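Local coordinates for sister chromatid cohesion protein (Chaetomium thermophilum, PDB 5T8V) that probably acts as a cohesin loader that associates with chromatin, the chain being the C-terminal, HEAT-repeat part of the longer Scc2 protein, at residues Ser1042-Ala1050 / Tyr1114-Thr1122; Leu1072-Glu1083 / Leu1143-Gln1154. All coordinates share one frame; numbering follows the deposited sequence.

How the interactions relate
Chain order runs from the 1042-1050 loop, between helices 1026-1042 and 1050-1062, through helix 1065-1086 to helix 1115-1133 and then helix 1139-1154. Interaction 1 brings the loop against the start of helix 1115-1133 and so closes a span of 63 residues; interaction 2 pairs helix 1065-1086 with helix 1139-1154 across 59 residues. Their segments alternate, so the two closures cross rather than nest. Their centres lie about 13 Å apart, and they touch directly: Pro1044 packs on Phe1078, Thr1122 on Ile1151, and Tyr1047 OH probably hydrogen-bonds Ser1074 OG. Together they tie the 1042-1050 loop and helices 1065-1086, 1115-1133 and 1139-1154 together within the HEAT-repeat solenoid.

Interaction 1. Residues Ser1042-Ala1050 / Tyr1114-Thr1122; sequences SSPRNYVAA and YDDVASATT
Pro1044 lies over one face of the Tyr1114 ring in a CH-pi contact: its CG stands 3.7 Å from the ring centroid and only 8° off the normal. Arg1045 reaches the same ring at its edge, where CG comes 3.7 Å from Tyr1114 CE1, so loop residues meet both a face and the rim of the tyrosine at the N-cap position.

Apolar packing continues along the first turns of the helix. Val1117 divides its two methyls: CG1, anti to the backbone N (chi1 168°), lies against Pro1044 O and 3.8 Å from Val1048 CG1, whereas CG2 meets the Arg1045 guanidinium obliquely. Val1048 CG1 also reaches Ala1120 CB and Thr1121 CG2, and Tyr1047 CB touches that same threonine methyl.

No hydrogen bond joins the two segments; within the helix, Thr1121 OG1 donates to Val1117 O at 3.2 Å from above the carbonyl plane, which leaves CG2 facing the loop. Arg1045 NH1 and Asp1116 OD1, 4.5 Å apart, are too distant for a salt bridge.

An inter-helix loop of the HEAT-repeat solenoid thus packs on the first turns of helix 1115-1133, beside helix 1065-1086, whose Phe1078 meets Tyr1047 and Ala1118.

Interaction 2. Residues Leu1072-Glu1083 / Leu1143-Gln1154; sequences LRSLKEFLFSEE and LAVEVLASINRQ
Segments 1072-1083 and 1143-1154, of helices 1065-1086 and 1139-1154, run in nearly the same direction, their axes inclined by 28° and 9.5 Å apart at closest approach. The backbones come nearest at Lys1076 and Val1147, whose CA atoms are 5.4 Å apart.

Leu1079 is the central knob, seated among Val1147, Ser1150, Ile1151 and Gln1154; its CD1 lies 3.7 Å from Val1147 CG1 and equally near Ile1151 CG1. Toward the N-terminal ends, Leu1143 spreads its two methyls, CD2 against Leu1072 CB and Arg1073 CG, CD1 against Lys1076 CD at 3.5 Å. The lysine chain bends at chi3 (114°) and crosses Glu1146 at a slant, its CD against the carboxylate carbon CD, yet Lys1076 NZ remains 4.1 Å from Glu1146 OE2, beyond a salt bridge. Phe1080 presents its edge to Glu1146 O, with CE1 nearest, and its CZ touches Glu1146 CG.

At the C-terminal ends the contact turns polar. Glu1083 OE1 receives Arg1153 NH2 at 2.7 Å on its syn side, in the guanidinium plane, and a weak bond from Arg1153 NE; the carboxylate and guanidinium planes stand nearly perpendicular. Ser1150 OG donates to Glu1083 OE2 from above the carboxylate plane, at 2.6 Å, and accepts from Gln1154 NE2 at 2.8 Å.

Both carboxylate oxygens are therefore engaged, which would fix the rotation of Glu1083 and probably favours its ionised form. The chemistry thus changes along this pair of solenoid helices, from mainly apolar packing over the N-terminal and central turns to a charged, hydrogen-bonded cluster at the C-terminal ends.

Interaction 1. Residues Ser1042-Ala1050 / Tyr1114-Thr1122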
loop_
_atom_site.group_PDB
_atom_site.type_symbol
_atom_site.label_atom_id
_atom_site.label_comp_id
_atom_site.label_asym_id
_atom_site.label_seq_id
_atom_site.Cartn_x
_atom_site.Cartn_y
_atom_site.Cartn_z
ATOM N N SER A 1042 -31.586 -44.309 18.167
ATOM C CA SER A 1042 -30.659 -45.113 18.953
ATOM C C SER A 1042 -30.978 -46.603 18.913
ATOM O O SER A 1042 -30.172 -47.405 19.399
ATOM C CB SER A 1042 -30.647 -44.637 20.408
ATOM O OG SER A 1042 -30.061 -43.350 20.513
ATOM N N SER A 1043 -32.124 -46.989 18.358
ATOM C CA SER A 1043 -32.474 -48.392 18.136
ATOM C C SER A 1043 -32.962 -48.524 16.699
ATOM O O SER A 1043 -34.156 -48.726 16.447
ATOM C CB SER A 1043 -33.533 -48.867 19.131
ATOM O OG SER A 1043 -33.029 -48.853 20.456
ATOM N N PRO A 1044 -32.054 -48.412 15.728
ATOM C CA PRO A 1044 -32.487 -48.289 14.326
ATOM C C PRO A 1044 -33.346 -49.438 13.830
ATOM O O PRO A 1044 -34.101 -49.247 12.868
ATOM C CB PRO A 1044 -31.161 -48.215 13.555
ATOM C CG PRO A 1044 -30.165 -47.729 14.555
ATOM C CD PRO A 1044 -30.590 -48.315 15.862
ATOM N N ARG A 1045 -33.265 -50.623 14.438
ATOM C CA ARG A 1045 -34.059 -51.745 13.950
ATOM C C ARG A 1045 -35.554 -51.471 14.033
ATOM O O ARG A 1045 -36.331 -52.117 13.321
ATOM C CB ARG A 1045 -33.713 -53.016 14.724
ATOM C CG ARG A 1045 -32.345 -53.588 14.369
ATOM C CD ARG A 1045 -32.373 -55.104 14.245
ATOM N NE ARG A 1045 -33.328 -55.557 13.235
ATOM C CZ ARG A 1045 -33.094 -55.576 11.925
ATOM N NH1 ARG A 1045 -31.931 -55.159 11.441
ATOM N NH2 ARG A 1045 -34.031 -56.009 11.091
ATOM N N ASN A 1046 -35.978 -50.527 14.876
ATOM C CA ASN A 1046 -37.388 -50.164 14.929
ATOM C C ASN A 1046 -37.830 -49.393 13.692
ATOM O O ASN A 1046 -39.022 -49.400 13.371
ATOM C CB ASN A 1046 -37.674 -49.336 16.184
ATOM C CG ASN A 1046 -37.736 -50.186 17.439
ATOM O OD1 ASN A 1046 -36.936 -50.014 18.359
ATOM N ND2 ASN A 1046 -38.691 -51.108 17.483
ATOM N N TYR A 1047 -36.900 -48.736 12.994
ATOM C CA TYR A 1047 -37.253 -47.984 11.794
ATOM C C TYR A 1047 -37.993 -48.850 10.782
ATOM O O TYR A 1047 -38.987 -48.413 10.188
ATOM C CB TYR A 1047 -35.996 -47.403 11.145
ATOM C CG TYR A 1047 -35.515 -46.084 11.710
ATOM C CD1 TYR A 1047 -36.294 -44.937 11.615
ATOM C CD2 TYR A 1047 -34.267 -45.978 12.308
ATOM C CE1 TYR A 1047 -35.851 -43.728 12.118
ATOM C CE2 TYR A 1047 -33.815 -44.773 12.813
ATOM C CZ TYR A 1047 -34.610 -43.652 12.714
ATOM O OH TYR A 1047 -34.160 -42.453 13.216
ATOM N N VAL A 1048 -37.521 -50.079 10.565
ATOM C CA VAL A 1048 -38.028 -50.925 9.487
ATOM C C VAL A 1048 -39.190 -51.781 9.974
ATOM O O VAL A 1048 -39.450 -52.859 9.425
ATOM C CB VAL A 1048 -36.911 -51.813 8.905
ATOM C CG1 VAL A 1048 -35.824 -50.957 8.288
ATOM C CG2 VAL A 1048 -36.329 -52.732 9.978
ATOM N N ALA A 1049 -39.897 -51.314 10.998
ATOM C CA ALA A 1049 -41.089 -51.995 11.482
ATOM C C ALA A 1049 -42.324 -51.401 10.819
ATOM O O ALA A 1049 -42.451 -50.180 10.695
ATOM C CB ALA A 1049 -41.200 -51.877 13.002
ATOM N N ALA A 1050 -43.236 -52.278 10.389
ATOM C CA ALA A 1050 -44.484 -51.817 9.792
ATOM C C ALA A 1050 -45.202 -50.822 10.692
ATOM O O ALA A 1050 -45.974 -49.987 10.209
ATOM C CB ALA A 1050 -45.394 -53.011 9.496
ATOM N N TYR A 1114 -26.225 -51.735 11.148
ATOM C CA TYR A 1114 -27.504 -51.259 10.631
ATOM C C TYR A 1114 -27.390 -50.771 9.189
ATOM O O TYR A 1114 -27.942 -49.731 8.826
ATOM C CB TYR A 1114 -28.061 -50.148 11.517
ATOM C CG TYR A 1114 -28.144 -50.516 12.981
ATOM C CD1 TYR A 1114 -29.130 -51.377 13.444
ATOM C CD2 TYR A 1114 -27.242 -49.999 13.900
ATOM C CE1 TYR A 1114 -29.211 -51.718 14.781
ATOM C CE2 TYR A 1114 -27.316 -50.332 15.240
ATOM C CZ TYR A 1114 -28.302 -51.192 15.676
ATOM O OH TYR A 1114 -28.385 -51.529 17.007
ATOM N N ASP A 1115 -26.679 -51.521 8.347
ATOM C CA ASP A 1115 -26.544 -51.139 6.945
ATOM C C ASP A 1115 -27.847 -51.375 6.187
ATOM O O ASP A 1115 -28.400 -50.457 5.569
ATOM C CB ASP A 1115 -25.395 -51.918 6.300
ATOM C CG ASP A 1115 -24.072 -51.707 7.013
ATOM O OD1 ASP A 1115 -23.850 -50.599 7.543
ATOM O OD2 ASP A 1115 -23.254 -52.652 7.042
ATOM N N ASP A 1116 -28.357 -52.609 6.230
ATOM C CA ASP A 1116 -29.561 -52.941 5.475
ATOM C C ASP A 1116 -30.773 -52.161 5.972
ATOM O O ASP A 1116 -31.693 -51.883 5.194
ATOM C CB ASP A 1116 -29.822 -54.447 5.550
ATOM C CG ASP A 1116 -29.856 -54.966 6.974
ATOM O OD1 ASP A 1116 -29.298 -54.295 7.867
ATOM O OD2 ASP A 1116 -30.434 -56.050 7.198
ATOM N N VAL A 1117 -30.797 -51.805 7.257
ATOM C CA VAL A 1117 -31.849 -50.932 7.778
ATOM C C VAL A 1117 -31.767 -49.565 7.109
ATOM O O VAL A 1117 -32.734 -49.074 6.504
ATOM C CB VAL A 1117 -31.731 -50.817 9.310
ATOM C CG1 VAL A 1117 -32.621 -49.704 9.861
ATOM C CG2 VAL A 1117 -32.071 -52.152 9.967
ATOM N N ALA A 1118 -30.594 -48.932 7.217
ATOM C CA ALA A 1118 -30.374 -47.628 6.606
ATOM C C ALA A 1118 -30.780 -47.628 5.140
ATOM O O ALA A 1118 -31.436 -46.693 4.669
ATOM C CB ALA A 1118 -28.905 -47.228 6.755
ATOM N N SER A 1119 -30.404 -48.673 4.400
ATOM C CA SER A 1119 -30.760 -48.729 2.986
ATOM C C SER A 1119 -32.262 -48.900 2.797
ATOM O O SER A 1119 -32.864 -48.241 1.942
ATOM C CB SER A 1119 -30.005 -49.862 2.297
ATOM O OG SER A 1119 -30.355 -49.922 0.926
ATOM N N ALA A 1120 -32.882 -49.787 3.576
ATOM C CA ALA A 1120 -34.325 -49.981 3.492
ATOM C C ALA A 1120 -35.062 -48.651 3.597
ATOM O O ALA A 1120 -35.755 -48.221 2.661
ATOM C CB ALA A 1120 -34.782 -50.942 4.592
ATOM N N THR A 1121 -34.912 -47.971 4.735
ATOM C CA THR A 1121 -35.673 -46.741 4.937
ATOM C C THR A 1121 -35.219 -45.643 3.981
ATOM O O THR A 1121 -36.042 -44.863 3.485
ATOM C CB THR A 1121 -35.554 -46.283 6.386
ATOM O OG1 THR A 1121 -34.176 -46.279 6.779
ATOM C CG2 THR A 1121 -36.339 -47.212 7.288
ATOM N N THR A 1122 -33.915 -45.569 3.709
ATOM C CA THR A 1122 -33.406 -44.591 2.753
ATOM C C THR A 1122 -34.134 -44.702 1.420
ATOM O O THR A 1122 -34.579 -43.699 0.852
ATOM C CB THR A 1122 -31.899 -44.784 2.556
ATOM O OG1 THR A 1122 -31.208 -44.414 3.755
ATOM C CG2 THR A 1122 -31.381 -43.933 1.398
#

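Interaction 2. Residues Leu1072-Glu1083 / Leu1143-Gln1154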
loop_
_atom_site.group_PDB
_atom_site.type_symbol
_atom_site.label_atom_id
_atom_site.label_comp_id
_atom_site.label_asym_id
_atom_site.label_seq_id
_atom_site.Cartn_x
_atom_site.Cartn_y
_atom_site.Cartn_z
ATOM N N LEU A 1072 -37.401 -35.933 9.882
ATOM C CA LEU A 1072 -36.131 -35.621 9.236
ATOM C C LEU A 1072 -35.002 -35.515 10.252
ATOM O O LEU A 1072 -33.870 -35.921 9.972
ATOM C CB LEU A 1072 -36.250 -34.324 8.436
ATOM C CG LEU A 1072 -37.104 -34.382 7.168
ATOM C CD1 LEU A 1072 -37.279 -32.988 6.588
ATOM C CD2 LEU A 1072 -36.489 -35.317 6.136
ATOM N N ARG A 1073 -35.282 -34.965 11.434
ATOM C CA ARG A 1073 -34.238 -34.842 12.447
ATOM C C ARG A 1073 -33.800 -36.213 12.948
ATOM O O ARG A 1073 -32.601 -36.459 13.140
ATOM C CB ARG A 1073 -34.728 -33.968 13.599
ATOM C CG ARG A 1073 -34.827 -32.495 13.233
ATOM C CD ARG A 1073 -35.424 -31.660 14.351
ATOM N NE ARG A 1073 -35.345 -30.230 14.056
ATOM C CZ ARG A 1073 -35.880 -29.275 14.810
ATOM N NH1 ARG A 1073 -36.547 -29.585 15.915
ATOM N NH2 ARG A 1073 -35.751 -28.003 14.457
ATOM N N SER A 1074 -34.755 -37.121 13.153
ATOM C CA SER A 1074 -34.413 -38.483 13.545
ATOM C C SER A 1074 -33.537 -39.147 12.491
ATOM O O SER A 1074 -32.457 -39.668 12.799
ATOM C CB SER A 1074 -35.686 -39.297 13.776
ATOM O OG SER A 1074 -35.377 -40.603 14.227
ATOM N N LEU A 1075 -33.985 -39.133 11.230
ATOM C CA LEU A 1075 -33.174 -39.715 10.166
ATOM C C LEU A 1075 -31.797 -39.066 10.095
ATOM O O LEU A 1075 -30.805 -39.742 9.796
ATOM C CB LEU A 1075 -33.891 -39.580 8.821
ATOM C CG LEU A 1075 -35.291 -40.195 8.720
ATOM C CD1 LEU A 1075 -35.824 -40.052 7.303
ATOM C CD2 LEU A 1075 -35.294 -41.656 9.148
ATOM N N LYS A 1076 -31.714 -37.765 10.376
ATOM C CA LYS A 1076 -30.434 -37.069 10.324
ATOM C C LYS A 1076 -29.491 -37.579 11.405
ATOM O O LYS A 1076 -28.314 -37.848 11.139
ATOM C CB LYS A 1076 -30.651 -35.561 10.465
ATOM C CG LYS A 1076 -29.375 -34.733 10.370
ATOM C CD LYS A 1076 -29.674 -33.253 10.510
ATOM C CE LYS A 1076 -29.065 -32.670 11.775
ATOM N NZ LYS A 1076 -29.655 -31.345 12.125
ATOM N N GLU A 1077 -29.988 -37.713 12.638
ATOM C CA GLU A 1077 -29.159 -38.266 13.705
ATOM C C GLU A 1077 -28.716 -39.684 13.367
ATOM O O GLU A 1077 -27.529 -40.021 13.472
ATOM C CB GLU A 1077 -29.922 -38.241 15.029
ATOM C CG GLU A 1077 -30.280 -36.845 15.507
ATOM C CD GLU A 1077 -29.061 -35.962 15.671
ATOM O OE1 GLU A 1077 -28.039 -36.457 16.192
ATOM O OE2 GLU A 1077 -29.121 -34.782 15.266
ATOM N N PHE A 1078 -29.661 -40.526 12.947
ATOM C CA PHE A 1078 -29.334 -41.907 12.610
ATOM C C PHE A 1078 -28.228 -41.974 11.562
ATOM O O PHE A 1078 -27.204 -42.638 11.764
ATOM C CB PHE A 1078 -30.589 -42.630 12.118
ATOM C CG PHE A 1078 -30.315 -43.963 11.484
ATOM C CD1 PHE A 1078 -29.546 -44.912 12.134
ATOM C CD2 PHE A 1078 -30.843 -44.273 10.241
ATOM C CE1 PHE A 1078 -29.296 -46.140 11.551
ATOM C CE2 PHE A 1078 -30.599 -45.501 9.654
ATOM C CZ PHE A 1078 -29.826 -46.435 10.309
ATOM N N LEU A 1079 -28.414 -41.283 10.436
ATOM C CA LEU A 1079 -27.441 -41.366 9.349
ATOM C C LEU A 1079 -26.102 -40.753 9.748
ATOM O O LEU A 1079 -25.040 -41.299 9.421
ATOM C CB LEU A 1079 -28.004 -40.684 8.105
ATOM C CG LEU A 1079 -29.222 -41.400 7.514
ATOM C CD1 LEU A 1079 -30.025 -40.472 6.622
ATOM C CD2 LEU A 1079 -28.782 -42.634 6.742
ATOM N N PHE A 1080 -26.128 -39.621 10.454
ATOM C CA PHE A 1080 -24.885 -38.991 10.887
ATOM C C PHE A 1080 -24.077 -39.928 11.776
ATOM O O PHE A 1080 -22.876 -40.133 11.554
ATOM C CB PHE A 1080 -25.191 -37.681 11.610
ATOM C CG PHE A 1080 -25.311 -36.499 10.692
ATOM C CD1 PHE A 1080 -26.018 -36.596 9.504
ATOM C CD2 PHE A 1080 -24.721 -35.290 11.018
ATOM C CE1 PHE A 1080 -26.127 -35.511 8.656
ATOM C CE2 PHE A 1080 -24.829 -34.201 10.176
ATOM C CZ PHE A 1080 -25.533 -34.312 8.993
ATOM N N SER A 1081 -24.717 -40.510 12.794
ATOM C CA SER A 1081 -24.022 -41.501 13.608
ATOM C C SER A 1081 -23.569 -42.684 12.762
ATOM O O SER A 1081 -22.527 -43.288 13.045
ATOM C CB SER A 1081 -24.919 -41.972 14.754
ATOM O OG SER A 1081 -26.069 -42.638 14.266
ATOM N N GLU A 1082 -24.329 -43.023 11.717
ATOM C CA GLU A 1082 -23.897 -44.058 10.787
ATOM C C GLU A 1082 -22.674 -43.634 9.986
ATOM O O GLU A 1082 -22.023 -44.490 9.377
ATOM C CB GLU A 1082 -25.040 -44.424 9.837
ATOM C CG GLU A 1082 -26.090 -45.328 10.456
ATOM C CD GLU A 1082 -25.639 -46.774 10.532
ATOM O OE1 GLU A 1082 -25.185 -47.309 9.499
ATOM O OE2 GLU A 1082 -25.731 -47.374 11.625
ATOM N N GLU A 1083 -22.349 -42.340 9.966
ATOM C CA GLU A 1083 -21.112 -41.887 9.339
ATOM C C GLU A 1083 -19.956 -41.834 10.328
ATOM O O GLU A 1083 -18.843 -42.254 9.996
ATOM C CB GLU A 1083 -21.311 -40.515 8.697
ATOM C CG GLU A 1083 -22.151 -40.565 7.444
ATOM C CD GLU A 1083 -22.204 -39.237 6.724
ATOM O OE1 GLU A 1083 -21.427 -38.329 7.084
ATOM O OE2 GLU A 1083 -23.027 -39.102 5.797
ATOM N N LEU A 1143 -32.557 -28.779 5.994
ATOM C CA LEU A 1143 -32.531 -30.023 6.754
ATOM C C LEU A 1143 -32.665 -31.219 5.823
ATOM O O LEU A 1143 -31.913 -32.199 5.933
ATOM C CB LEU A 1143 -33.649 -30.019 7.799
ATOM C CG LEU A 1143 -33.765 -31.257 8.691
ATOM C CD1 LEU A 1143 -32.509 -31.456 9.519
ATOM C CD2 LEU A 1143 -34.984 -31.148 9.594
ATOM N N ALA A 1144 -33.610 -31.150 4.880
ATOM C CA ALA A 1144 -33.778 -32.247 3.932
ATOM C C ALA A 1144 -32.482 -32.526 3.174
ATOM O O ALA A 1144 -31.985 -33.659 3.161
ATOM C CB ALA A 1144 -34.915 -31.931 2.960
ATOM N N VAL A 1145 -31.917 -31.500 2.531
ATOM C CA VAL A 1145 -30.666 -31.687 1.803
ATOM C C VAL A 1145 -29.545 -32.096 2.741
ATOM O O VAL A 1145 -28.568 -32.711 2.304
ATOM C CB VAL A 1145 -30.277 -30.410 1.026
ATOM C CG1 VAL A 1145 -30.089 -29.256 1.967
ATOM C CG2 VAL A 1145 -29.010 -30.635 0.208
ATOM N N GLU A 1146 -29.648 -31.751 4.023
ATOM C CA GLU A 1146 -28.644 -32.196 4.982
ATOM C C GLU A 1146 -28.756 -33.692 5.229
ATOM O O GLU A 1146 -27.758 -34.342 5.564
ATOM C CB GLU A 1146 -28.786 -31.419 6.289
ATOM C CG GLU A 1146 -27.593 -31.537 7.219
ATOM C CD GLU A 1146 -27.689 -30.595 8.402
ATOM O OE1 GLU A 1146 -28.654 -29.804 8.455
ATOM O OE2 GLU A 1146 -26.801 -30.646 9.279
ATOM N N VAL A 1147 -29.955 -34.254 5.069
ATOM C CA VAL A 1147 -30.111 -35.705 5.110
ATOM C C VAL A 1147 -29.619 -36.338 3.814
ATOM O O VAL A 1147 -28.908 -37.350 3.835
ATOM C CB VAL A 1147 -31.578 -36.066 5.402
ATOM C CG1 VAL A 1147 -31.831 -37.560 5.195
ATOM C CG2 VAL A 1147 -31.943 -35.665 6.821
ATOM N N LEU A 1148 -29.984 -35.758 2.665
ATOM C CA LEU A 1148 -29.573 -36.341 1.388
ATOM C C LEU A 1148 -28.060 -36.317 1.226
ATOM O O LEU A 1148 -27.478 -37.238 0.644
ATOM C CB LEU A 1148 -30.237 -35.607 0.224
ATOM C CG LEU A 1148 -31.427 -36.352 -0.377
ATOM C CD1 LEU A 1148 -32.487 -36.537 0.681
ATOM C CD2 LEU A 1148 -31.989 -35.597 -1.571
ATOM N N ALA A 1149 -27.406 -35.263 1.717
ATOM C CA ALA A 1149 -25.953 -35.201 1.634
ATOM C C ALA A 1149 -25.322 -36.380 2.355
ATOM O O ALA A 1149 -24.374 -36.990 1.851
ATOM C CB ALA A 1149 -25.448 -33.879 2.212
ATOM N N SER A 1150 -25.843 -36.726 3.534
ATOM C CA SER A 1150 -25.354 -37.902 4.243
ATOM C C SER A 1150 -25.651 -39.172 3.456
ATOM O O SER A 1150 -24.762 -40.004 3.232
ATOM C CB SER A 1150 -25.987 -37.968 5.636
ATOM O OG SER A 1150 -25.563 -39.122 6.337
ATOM N N ILE A 1151 -26.905 -39.334 3.020
ATOM C CA ILE A 1151 -27.287 -40.504 2.231
ATOM C C ILE A 1151 -26.314 -40.711 1.079
ATOM O O ILE A 1151 -25.955 -41.846 0.743
ATOM C CB ILE A 1151 -28.737 -40.351 1.726
ATOM C CG1 ILE A 1151 -29.716 -40.463 2.900
ATOM C CG2 ILE A 1151 -29.056 -41.398 0.648
ATOM C CD1 ILE A 1151 -31.157 -40.159 2.542
ATOM N N ASN A 1152 -25.867 -39.619 0.458
ATOM C CA ASN A 1152 -25.000 -39.723 -0.709
ATOM C C ASN A 1152 -23.549 -39.971 -0.311
ATOM O O ASN A 1152 -22.858 -40.772 -0.950
ATOM C CB ASN A 1152 -25.116 -38.452 -1.554
ATOM C CG ASN A 1152 -24.368 -38.553 -2.867
ATOM O OD1 ASN A 1152 -24.814 -39.224 -3.798
ATOM N ND2 ASN A 1152 -23.229 -37.875 -2.953
ATOM N N ARG A 1153 -23.075 -39.300 0.742
ATOM C CA ARG A 1153 -21.708 -39.519 1.205
ATOM C C ARG A 1153 -21.491 -40.960 1.640
ATOM O O ARG A 1153 -20.385 -41.492 1.490
ATOM C CB ARG A 1153 -21.379 -38.570 2.360
ATOM C CG ARG A 1153 -21.236 -37.110 1.954
ATOM C CD ARG A 1153 -20.610 -36.275 3.061
ATOM N NE ARG A 1153 -21.219 -36.520 4.368
ATOM C CZ ARG A 1153 -22.317 -35.918 4.820
ATOM N NH1 ARG A 1153 -22.954 -35.027 4.072
ATOM N NH2 ARG A 1153 -22.783 -36.211 6.027
ATOM N N GLN A 1154 -22.524 -41.608 2.180
ATOM C CA GLN A 1154 -22.377 -42.994 2.610
ATOM C C GLN A 1154 -22.473 -43.968 1.444
ATOM O O GLN A 1154 -21.861 -45.041 1.490
ATOM C CB GLN A 1154 -23.437 -43.331 3.655
ATOM C CG GLN A 1154 -23.340 -42.520 4.927
ATOM C CD GLN A 1154 -24.402 -42.901 5.935
ATOM O OE1 GLN A 1154 -24.669 -44.083 6.158
ATOM N NE2 GLN A 1154 -25.023 -41.900 6.547
#